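Local coordinates for protein ADP/ATP-dependent NAD(P)H-hydrate dehydratase (Bacillus subtilis, PDB 3RPZ) that dehydrates the hydrated forms of NADH and NADPH, using ADP or ATP, and so probably restores the damaged cofactors, at residues A[171-185]-A[188-202]. Sequence-based numbering, arbitrary orientation.
Sequences RAEYAKEWAAQLQTV and LKGNQTVIAFPDGDC. With AMP (adenosine monophosphate), chain C.
R171, in the first turn of helix 171-182, sends its guanidinium into the loop 189-193 that joins strands 185-188 and 194-196, and binds main-chain carbonyls there. NH1 donates to K189 O at 2.9 Å. NH2 donates to Q192 O at 3.1 Å, nearly straight at 167°. Both acceptors lie at the edge of the guanidinium, near its plane, although each N-H comes from above the carbonyl plane. NH2 adds a weak bond to L188 O, a water links NE to Q192 O, and L188 CD2 lies over one face, offset toward its rim. A chain bent at chi3 turns the group toward these carbonyls. Replacing R171 with a leucine would probably leave Q192 O and K189 O without these donors and the loop freer to move.

Further along, the small A175 and A179 are consistent with the close approach, 8.0 Å between the axes of helix 171-182 and strand 194-196, which run at 26°. A175 CB meets V194 CG1 at 3.8 Å, and A179 CB rests on A196 CB. K176 lays its aliphatic chain against C202, CG to SG 3.5 Å, while its carbonyl shares a water with F197 O. Q183, the positive-phi residue of the Schellman motif that ends the helix, bends at chi2 to place NE2 between two carbonyls, A180 O on an in-plane lone pair and P198 O across the contact at 2.9 Å. V185 then starts strand 185-188, which pairs with strand 147-149, its CG2 touching F197 CD1 and P198 CD.

The contact therefore joins apolar packing of a helix on the mixed sheet of this ribokinase-like fold to a polar clasp at either end. At the R171 end the clasped loop also binds AMP: G190 N donates to O2' and K189 NZ to O3P at 2.9 Å, which suggests that R171 is a second-shell residue shaping the nucleotide site.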
ATOM      1  N   ARG A 171       1.524   5.501  40.399  1.00 19.93           N
ATOM      2  CA  ARG A 171       1.821   4.544  39.305  1.00 18.73           C
ATOM      3  C   ARG A 171       3.055   3.721  39.551  1.00 19.10           C
ATOM      4  O   ARG A 171       3.050   2.500  39.406  1.00 18.20           O
ATOM      5  CB  ARG A 171       1.925   5.267  37.961  1.00 18.37           C
ATOM      6  CG  ARG A 171       0.591   5.779  37.438  1.00 17.64           C
ATOM      7  CD  ARG A 171       0.769   6.840  36.329  1.00 18.34           C
ATOM      8  NE  ARG A 171       1.698   6.411  35.293  1.00 17.45           N
ATOM      9  CZ  ARG A 171       1.473   5.553  34.320  1.00 17.45           C
ATOM     10  NH1 ARG A 171       0.318   4.961  34.188  1.00 17.53           N
ATOM     11  NH2 ARG A 171       2.444   5.300  33.470  1.00 17.07           N
ATOM     12  N   ALA A 172       4.168   4.382  39.862  1.00 19.00           N
ATOM     13  CA  ALA A 172       5.431   3.664  40.057  1.00 19.25           C
ATOM     14  C   ALA A 172       5.404   2.756  41.258  1.00 19.87           C
ATOM     15  O   ALA A 172       5.910   1.650  41.180  1.00 19.82           O
ATOM     16  CB  ALA A 172       6.629   4.593  40.131  1.00 21.59           C
ATOM     17  N   GLU A 173       4.745   3.169  42.316  1.00 20.33           N
ATOM     18  CA  GLU A 173       4.625   2.361  43.518  1.00 21.69           C
ATOM     19  C   GLU A 173       3.895   1.056  43.209  1.00 20.42           C
ATOM     20  O   GLU A 173       4.364  -0.016  43.554  1.00 20.08           O
ATOM     21  CB  GLU A 173       3.877   3.160  44.597  1.00 22.99           C
ATOM     22  CG  GLU A 173       4.646   4.424  45.038  1.00 30.23           C
ATOM     23  CD  GLU A 173       4.316   5.778  44.297  1.00 35.86           C
ATOM     24  OE1 GLU A 173       4.340   6.788  45.092  1.00 41.28           O
ATOM     25  OE2 GLU A 173       4.072   5.917  43.030  1.00 29.99           O
ATOM     26  N   TYR A 174       2.762   1.141  42.525  1.00 19.51           N
ATOM     27  CA  TYR A 174       2.006  -0.055  42.174  1.00 19.19           C
ATOM     28  C   TYR A 174       2.754  -0.905  41.187  1.00 18.70           C
ATOM     29  O   TYR A 174       2.747  -2.130  41.312  1.00 18.13           O
ATOM     30  CB  TYR A 174       0.587   0.265  41.675  1.00 19.92           C
ATOM     31  CG  TYR A 174      -0.411   0.576  42.796  1.00 21.50           C
ATOM     32  CD1 TYR A 174      -0.847  -0.411  43.650  1.00 24.73           C
ATOM     33  CD2 TYR A 174      -0.947   1.847  42.915  1.00 21.76           C
ATOM     34  CE1 TYR A 174      -1.745  -0.134  44.661  1.00 25.17           C
ATOM     35  CE2 TYR A 174      -1.871   2.123  43.930  1.00 24.25           C
ATOM     36  CZ  TYR A 174      -2.247   1.113  44.757  1.00 25.63           C
ATOM     37  OH  TYR A 174      -3.150   1.353  45.777  1.00 29.29           O
ATOM     38  N   ALA A 175       3.350  -0.287  40.159  1.00 17.80           N
ATOM     39  CA  ALA A 175       4.044  -1.066  39.168  1.00 17.36           C
ATOM     40  C   ALA A 175       5.203  -1.846  39.794  1.00 18.05           C
ATOM     41  O   ALA A 175       5.409  -3.009  39.511  1.00 17.24           O
ATOM     42  CB  ALA A 175       4.548  -0.180  38.016  1.00 16.98           C
ATOM     43  N   LYS A 176       5.962  -1.192  40.672  1.00 18.58           N
ATOM     44  CA  LYS A 176       7.081  -1.842  41.355  1.00 19.08           C
ATOM     45  C   LYS A 176       6.582  -2.946  42.256  1.00 18.69           C
ATOM     46  O   LYS A 176       7.155  -4.051  42.269  1.00 19.41           O
ATOM     47  CB  LYS A 176       7.874  -0.827  42.168  1.00 20.34           C
ATOM     48  CG  LYS A 176       8.688   0.091  41.376  1.00 25.55           C
ATOM     49  CD  LYS A 176       9.503   1.063  42.238  1.00 32.88           C
ATOM     50  CE  LYS A 176      10.719   0.395  42.810  1.00 36.50           C
ATOM     51  NZ  LYS A 176      10.401  -0.369  44.019  1.00 42.73           N
ATOM     52  N   GLU A 177       5.513  -2.691  42.995  1.00 19.18           N
ATOM     53  CA  GLU A 177       5.003  -3.700  43.934  1.00 20.83           C
ATOM     54  C   GLU A 177       4.587  -4.977  43.173  1.00 19.97           C
ATOM     55  O   GLU A 177       4.883  -6.134  43.606  1.00 21.08           O
ATOM     56  CB  GLU A 177       3.798  -3.109  44.668  1.00 22.29           C
ATOM     57  CG  GLU A 177       2.929  -4.041  45.452  1.00 30.42           C
ATOM     58  CD  GLU A 177       1.922  -3.222  46.235  1.00 40.65           C
ATOM     59  OE1 GLU A 177       2.328  -2.616  47.253  1.00 46.45           O
ATOM     60  OE2 GLU A 177       0.762  -3.098  45.768  1.00 47.18           O
ATOM     61  N   TRP A 178       3.888  -4.803  42.045  1.00 18.66           N
ATOM     62  CA  TRP A 178       3.377  -5.921  41.318  1.00 18.62           C
ATOM     63  C   TRP A 178       4.429  -6.607  40.474  1.00 18.09           C
ATOM     64  O   TRP A 178       4.383  -7.813  40.276  1.00 17.75           O
ATOM     65  CB  TRP A 178       2.115  -5.540  40.531  1.00 17.44           C
ATOM     66  CG  TRP A 178       0.953  -5.517  41.418  1.00 17.72           C
ATOM     67  CD1 TRP A 178       0.490  -4.468  42.142  1.00 19.61           C
ATOM     68  CD2 TRP A 178       0.128  -6.646  41.750  1.00 21.09           C
ATOM     69  NE1 TRP A 178      -0.616  -4.872  42.896  1.00 21.07           N
ATOM     70  CE2 TRP A 178      -0.846  -6.196  42.659  1.00 21.93           C
ATOM     71  CE3 TRP A 178       0.083  -7.967  41.305  1.00 24.33           C
ATOM     72  CZ2 TRP A 178      -1.839  -7.037  43.166  1.00 26.22           C
ATOM     73  CZ3 TRP A 178      -0.914  -8.822  41.844  1.00 26.23           C
ATOM     74  CH2 TRP A 178      -1.863  -8.335  42.730  1.00 27.19           C
ATOM     75  N   ALA A 179       5.425  -5.877  39.976  1.00 17.91           N
ATOM     76  CA  ALA A 179       6.550  -6.526  39.314  1.00 16.14           C
ATOM     77  C   ALA A 179       7.275  -7.444  40.272  1.00 17.46           C
ATOM     78  O   ALA A 179       7.685  -8.538  39.929  1.00 17.40           O
ATOM     79  CB  ALA A 179       7.544  -5.488  38.740  1.00 17.03           C
ATOM     80  N   ALA A 180       7.461  -6.982  41.496  1.00 17.95           N
ATOM     81  CA  ALA A 180       8.046  -7.808  42.540  1.00 18.54           C
ATOM     82  C   ALA A 180       7.195  -9.036  42.909  1.00 17.70           C
ATOM     83  O   ALA A 180       7.695 -10.152  42.953  1.00 18.94           O
ATOM     84  CB  ALA A 180       8.367  -6.935  43.779  1.00 20.12           C
ATOM     85  N   GLN A 181       5.894  -8.826  43.117  1.00 18.31           N
ATOM     86  CA  GLN A 181       5.013  -9.904  43.487  1.00 19.06           C
ATOM     87  C   GLN A 181       4.889 -10.968  42.432  1.00 19.13           C
ATOM     88  O   GLN A 181       4.868 -12.147  42.737  1.00 19.83           O
ATOM     89  CB  GLN A 181       3.621  -9.347  43.832  1.00 20.50           C
ATOM     90  CG  GLN A 181       2.599 -10.387  44.301  1.00 24.40           C
ATOM     91  CD  GLN A 181       1.259  -9.764  44.744  1.00 33.54           C
ATOM     92  OE1 GLN A 181       1.204  -8.642  45.281  1.00 41.51           O
ATOM     93  NE2 GLN A 181       0.181 -10.504  44.522  1.00 37.83           N
ATOM     94  N   LEU A 182       4.785 -10.555  41.179  1.00 17.80           N
ATOM     95  CA  LEU A 182       4.619 -11.481  40.062  1.00 17.63           C
ATOM     96  C   LEU A 182       5.943 -12.025  39.536  1.00 17.91           C
ATOM     97  O   LEU A 182       5.970 -13.051  38.857  1.00 18.31           O
ATOM     98  CB  LEU A 182       3.849 -10.824  38.919  1.00 17.84           C
ATOM     99  CG  LEU A 182       2.472 -10.268  39.213  1.00 16.98           C
ATOM    100  CD1 LEU A 182       1.878  -9.526  38.019  1.00 18.19           C
ATOM    101  CD2 LEU A 182       1.548 -11.397  39.590  1.00 21.24           C
ATOM    102  N   GLN A 183       7.035 -11.343  39.850  1.00 17.22           N
ATOM    103  CA  GLN A 183       8.357 -11.596  39.287  1.00 16.51           C
ATOM    104  C   GLN A 183       8.331 -11.524  37.751  1.00 16.62           C
ATOM    105  O   GLN A 183       8.879 -12.375  37.067  1.00 17.73           O
ATOM    106  CB  GLN A 183       8.984 -12.871  39.849  1.00 17.99           C
ATOM    107  CG  GLN A 183       9.450 -12.668  41.292  1.00 18.33           C
ATOM    108  CD  GLN A 183      10.600 -11.650  41.360  1.00 17.83           C
ATOM    109  OE1 GLN A 183      11.680 -11.965  40.826  1.00 19.35           O
ATOM    110  NE2 GLN A 183      10.352 -10.456  41.906  1.00 17.22           N
ATOM    111  N   THR A 184       7.708 -10.466  37.276  1.00 15.95           N
ATOM    112  CA  THR A 184       7.713 -10.117  35.862  1.00 15.58           C
ATOM    113  C   THR A 184       8.146  -8.678  35.705  1.00 15.42           C
ATOM    114  O   THR A 184       8.054  -7.855  36.633  1.00 17.53           O
ATOM    115  CB  THR A 184       6.317 -10.239  35.245  1.00 16.62           C
ATOM    116  OG1 THR A 184       5.430  -9.300  35.845  1.00 18.70           O
ATOM    117  CG2 THR A 184       5.735 -11.590  35.417  1.00 17.88           C
ATOM    118  N   VAL A 185       8.624  -8.328  34.514  1.00 15.00           N
ATOM    119  CA  VAL A 185       8.769  -6.934  34.131  1.00 15.31           C
ATOM    120  C   VAL A 185       7.348  -6.387  33.960  1.00 15.65           C
ATOM    121  O   VAL A 185       6.489  -7.083  33.377  1.00 16.04           O
ATOM    122  CB  VAL A 185       9.577  -6.763  32.835  1.00 14.98           C
ATOM    123  CG1 VAL A 185       9.769  -5.260  32.491  1.00 16.13           C
ATOM    124  CG2 VAL A 185      10.937  -7.480  32.970  1.00 17.29           C
ATOM    125  N   LEU A 188       4.107  -0.280  32.600  1.00 15.00           N
ATOM    126  CA  LEU A 188       2.812   0.317  32.893  1.00 14.74           C
ATOM    127  C   LEU A 188       2.693   1.582  32.062  1.00 13.89           C
ATOM    128  O   LEU A 188       3.320   2.633  32.373  1.00 15.12           O
ATOM    129  CB  LEU A 188       2.642   0.619  34.379  1.00 15.11           C
ATOM    130  CG  LEU A 188       1.382   1.381  34.755  1.00 15.34           C
ATOM    131  CD1 LEU A 188       0.132   0.550  34.392  1.00 18.43           C
ATOM    132  CD2 LEU A 188       1.351   1.756  36.241  1.00 16.74           C
ATOM    133  N   LYS A 189       1.882   1.496  31.043  1.00 14.56           N
ATOM    134  CA  LYS A 189       1.810   2.539  30.035  1.00 14.74           C
ATOM    135  C   LYS A 189       1.030   3.761  30.518  1.00 16.08           C
ATOM    136  O   LYS A 189       0.342   3.762  31.549  1.00 16.56           O
ATOM    137  CB  LYS A 189       1.229   1.902  28.764  1.00 15.81           C
ATOM    138  CG  LYS A 189       2.288   1.035  28.103  1.00 19.58           C
ATOM    139  CD  LYS A 189       1.965  -0.359  27.563  1.00 22.71           C
ATOM    140  CE  LYS A 189       1.039  -0.209  26.431  1.00 17.04           C
ATOM    141  NZ  LYS A 189       0.328  -1.470  25.917  1.00 15.05           N
ATOM    142  N   GLY A 190       1.197   4.817  29.714  1.00 16.86           N
ATOM    143  CA  GLY A 190       0.668   6.122  30.002  1.00 16.71           C
ATOM    144  C   GLY A 190       1.705   7.187  29.786  1.00 18.02           C
ATOM    145  O   GLY A 190       2.864   6.903  29.508  1.00 17.22           O
ATOM    146  N   ASN A 191       1.321   8.454  29.869  1.00 19.27           N
ATOM    147  CA  ASN A 191       2.286   9.499  29.991  1.00 20.43           C
ATOM    148  C   ASN A 191       3.190   9.040  31.189  1.00 20.90           C
ATOM    149  O   ASN A 191       2.736   8.504  32.205  1.00 22.73           O
ATOM    150  CB  ASN A 191       1.557  10.828  30.284  1.00 23.02           C
ATOM    151  CG  ASN A 191       2.465  11.976  30.595  1.00 27.22           C
ATOM    152  OD1 ASN A 191       3.401  12.237  29.901  1.00 31.15           O
ATOM    153  ND2 ASN A 191       2.153  12.694  31.687  1.00 34.83           N
ATOM    154  N   GLN A 192       4.453   9.245  31.022  1.00 19.00           N
ATOM    155  CA  GLN A 192       5.504   8.786  31.909  1.00 18.19           C
ATOM    156  C   GLN A 192       5.345   7.319  32.207  1.00 16.54           C
ATOM    157  O   GLN A 192       5.093   6.919  33.352  1.00 17.81           O
ATOM    158  CB  GLN A 192       5.604   9.639  33.180  1.00 19.46           C
ATOM    159  CG  GLN A 192       5.892  11.092  32.854  1.00 22.87           C
ATOM    160  CD  GLN A 192       6.285  11.908  34.061  1.00 27.56           C
ATOM    161  OE1 GLN A 192       5.882  11.629  35.186  1.00 33.45           O
ATOM    162  NE2 GLN A 192       7.028  12.945  33.821  1.00 34.14           N
ATOM    163  N   THR A 193       5.447   6.517  31.157  1.00 15.13           N
ATOM    164  CA  THR A 193       5.393   5.075  31.295  1.00 14.65           C
ATOM    165  C   THR A 193       6.391   4.628  32.362  1.00 15.27           C
ATOM    166  O   THR A 193       7.548   5.087  32.379  1.00 16.19           O
ATOM    167  CB  THR A 193       5.666   4.391  29.939  1.00 14.54           C
ATOM    168  OG1 THR A 193       4.506   4.565  29.094  1.00 15.29           O
ATOM    169  CG2 THR A 193       5.931   2.858  30.089  1.00 14.64           C
ATOM    170  N   VAL A 194       5.967   3.706  33.200  1.00 15.48           N
ATOM    171  CA  VAL A 194       6.838   3.110  34.226  1.00 15.40           C
ATOM    172  C   VAL A 194       7.369   1.784  33.735  1.00 15.93           C
ATOM    173  O   VAL A 194       6.582   0.962  33.202  1.00 15.78           O
ATOM    174  CB  VAL A 194       6.103   2.847  35.564  1.00 15.46           C
ATOM    175  CG1 VAL A 194       7.090   2.344  36.640  1.00 17.29           C
ATOM    176  CG2 VAL A 194       5.404   4.085  36.049  1.00 17.26           C
ATOM    177  N   ILE A 195       8.681   1.571  33.779  1.00 14.91           N
ATOM    178  CA  ILE A 195       9.274   0.280  33.466  1.00 15.35           C
ATOM    179  C   ILE A 195       9.827  -0.286  34.757  1.00 16.08           C
ATOM    180  O   ILE A 195      10.859   0.174  35.261  1.00 16.63           O
ATOM    181  CB  ILE A 195      10.379   0.379  32.397  1.00 14.91           C
ATOM    182  CG1 ILE A 195       9.905   1.120  31.140  1.00 15.24           C
ATOM    183  CG2 ILE A 195      10.878  -1.063  32.024  1.00 17.28           C
ATOM    184  CD1 ILE A 195      10.094   2.643  31.146  1.00 17.57           C
ATOM    185  N   ALA A 196       9.113  -1.249  35.339  1.00 15.80           N
ATOM    186  CA  ALA A 196       9.445  -1.852  36.614  1.00 15.35           C
ATOM    187  C   ALA A 196       9.946  -3.273  36.430  1.00 16.10           C
ATOM    188  O   ALA A 196       9.276  -4.086  35.814  1.00 16.54           O
ATOM    189  CB  ALA A 196       8.259  -1.822  37.545  1.00 16.53           C
ATOM    190  N   PHE A 197      11.142  -3.555  36.950  1.00 16.36           N
ATOM    191  CA  PHE A 197      11.788  -4.853  36.838  1.00 16.48           C
ATOM    192  C   PHE A 197      11.601  -5.626  38.150  1.00 16.61           C
ATOM    193  O   PHE A 197      11.531  -5.020  39.214  1.00 17.81           O
ATOM    194  CB  PHE A 197      13.274  -4.674  36.488  1.00 17.14           C
ATOM    195  CG  PHE A 197      13.490  -4.110  35.125  1.00 16.74           C
ATOM    196  CD1 PHE A 197      13.398  -4.907  34.019  1.00 18.78           C
ATOM    197  CD2 PHE A 197      13.680  -2.769  34.949  1.00 18.56           C
ATOM    198  CE1 PHE A 197      13.525  -4.371  32.755  1.00 17.10           C
ATOM    199  CE2 PHE A 197      13.806  -2.238  33.687  1.00 17.96           C
ATOM    200  CZ  PHE A 197      13.748  -3.022  32.593  1.00 17.51           C
ATOM    201  N   PRO A 198      11.546  -6.958  38.037  1.00 16.95           N
ATOM    202  CA  PRO A 198      11.226  -7.742  39.229  1.00 17.95           C
ATOM    203  C   PRO A 198      12.372  -7.789  40.213  1.00 18.92           C
ATOM    204  O   PRO A 198      12.185  -8.235  41.365  1.00 18.86           O
ATOM    205  CB  PRO A 198      10.888  -9.095  38.663  1.00 19.84           C
ATOM    206  CG  PRO A 198      11.544  -9.154  37.292  1.00 19.18           C
ATOM    207  CD  PRO A 198      11.544  -7.750  36.789  1.00 17.00           C
ATOM    208  N   ASP A 199      13.582  -7.328  39.834  1.00 18.43           N
ATOM    209  CA  ASP A 199      14.693  -7.200  40.743  1.00 19.33           C
ATOM    210  C   ASP A 199      14.733  -5.867  41.488  1.00 19.00           C
ATOM    211  O   ASP A 199      15.652  -5.628  42.304  1.00 20.68           O
ATOM    212  CB  ASP A 199      16.037  -7.422  40.011  1.00 19.25           C
ATOM    213  CG  ASP A 199      16.332  -6.352  38.952  1.00 24.73           C
ATOM    214  OD1 ASP A 199      15.677  -5.306  38.866  1.00 19.82           O
ATOM    215  OD2 ASP A 199      17.304  -6.594  38.212  1.00 32.15           O
ATOM    216  N   GLY A 200      13.702  -5.049  41.315  1.00 18.68           N
ATOM    217  CA  GLY A 200      13.563  -3.775  41.954  1.00 19.57           C
ATOM    218  C   GLY A 200      13.994  -2.527  41.198  1.00 20.06           C
ATOM    219  O   GLY A 200      13.686  -1.393  41.605  1.00 21.74           O
ATOM    220  N   ASP A 201      14.705  -2.720  40.091  1.00 19.49           N
ATOM    221  CA  ASP A 201      15.076  -1.573  39.266  1.00 20.06           C
ATOM    222  C   ASP A 201      13.788  -0.990  38.706  1.00 19.64           C
ATOM    223  O   ASP A 201      12.853  -1.720  38.391  1.00 20.38           O
ATOM    224  CB  ASP A 201      15.990  -1.979  38.118  1.00 20.30           C
ATOM    225  CG  ASP A 201      17.417  -2.220  38.506  1.00 24.41           C
ATOM    226  OD1 ASP A 201      17.744  -2.120  39.692  1.00 28.42           O
ATOM    227  OD2 ASP A 201      18.164  -2.545  37.524  1.00 26.85           O
ATOM    228  N   CYS A 202      13.713   0.327  38.571  1.00 18.50           N
ATOM    229  CA  CYS A 202      12.557   0.956  37.977  1.00 18.92           C
ATOM    230  C   CYS A 202      12.964   2.267  37.340  1.00 18.32           C
ATOM    231  O   CYS A 202      13.835   2.991  37.851  1.00 19.72           O
ATOM    232  CB  CYS A 202      11.522   1.160  39.038  1.00 22.10           C
ATOM    233  SG  CYS A 202       9.887   1.656  38.541  1.00 24.16           S
TER
HETATM  234  P   AMP C 278      -2.350   1.001  24.268  1.00 14.61           P
HETATM  235  O1P AMP C 278      -2.568   1.110  22.716  1.00 17.93           O
HETATM  236  O2P AMP C 278      -3.541   1.592  24.914  1.00 18.62           O
HETATM  237  O3P AMP C 278      -2.031  -0.450  24.569  1.00 13.16           O
HETATM  238  O5' AMP C 278      -0.999   1.689  24.442  1.00 14.46           O
HETATM  239  C5' AMP C 278      -0.896   3.154  24.269  1.00 14.29           C
HETATM  240  C4' AMP C 278       0.531   3.529  24.069  1.00 13.48           C
HETATM  241  O4' AMP C 278       0.626   4.959  23.762  1.00 14.37           O
HETATM  242  C3' AMP C 278       1.440   3.292  25.255  1.00 13.02           C
HETATM  243  O3' AMP C 278       2.771   3.140  24.803  1.00 14.92           O
HETATM  244  C2' AMP C 278       1.229   4.634  25.973  1.00 13.79           C
HETATM  245  O2' AMP C 278       2.210   4.895  26.996  1.00 14.89           O
HETATM  246  C1' AMP C 278       1.331   5.608  24.822  1.00 15.11           C
HETATM  247  N9  AMP C 278       0.576   6.843  25.065  1.00 13.26           N
HETATM  248  C8  AMP C 278      -0.746   7.016  24.936  1.00 14.68           C
HETATM  249  N7  AMP C 278      -1.123   8.295  25.263  1.00 16.16           N
HETATM  250  C5  AMP C 278       0.036   8.908  25.574  1.00 15.52           C
HETATM  251  C6  AMP C 278       0.370  10.274  26.047  1.00 15.66           C
HETATM  252  N6  AMP C 278      -0.622  11.170  26.208  1.00 17.01           N
HETATM  253  N1  AMP C 278       1.660  10.502  26.287  1.00 16.23           N
HETATM  254  C2  AMP C 278       2.636   9.599  26.123  1.00 16.52           C
HETATM  255  N3  AMP C 278       2.410   8.311  25.717  1.00 15.25           N
HETATM  256  C4  AMP C 278       1.158   8.031  25.499  1.00 13.80           C
HETATM  257  O   HOH W   1       4.312   7.645  35.862  1.00 21.38           O
HETATM  258  O   HOH W   2       9.907  -4.151  41.602  1.00 28.89           O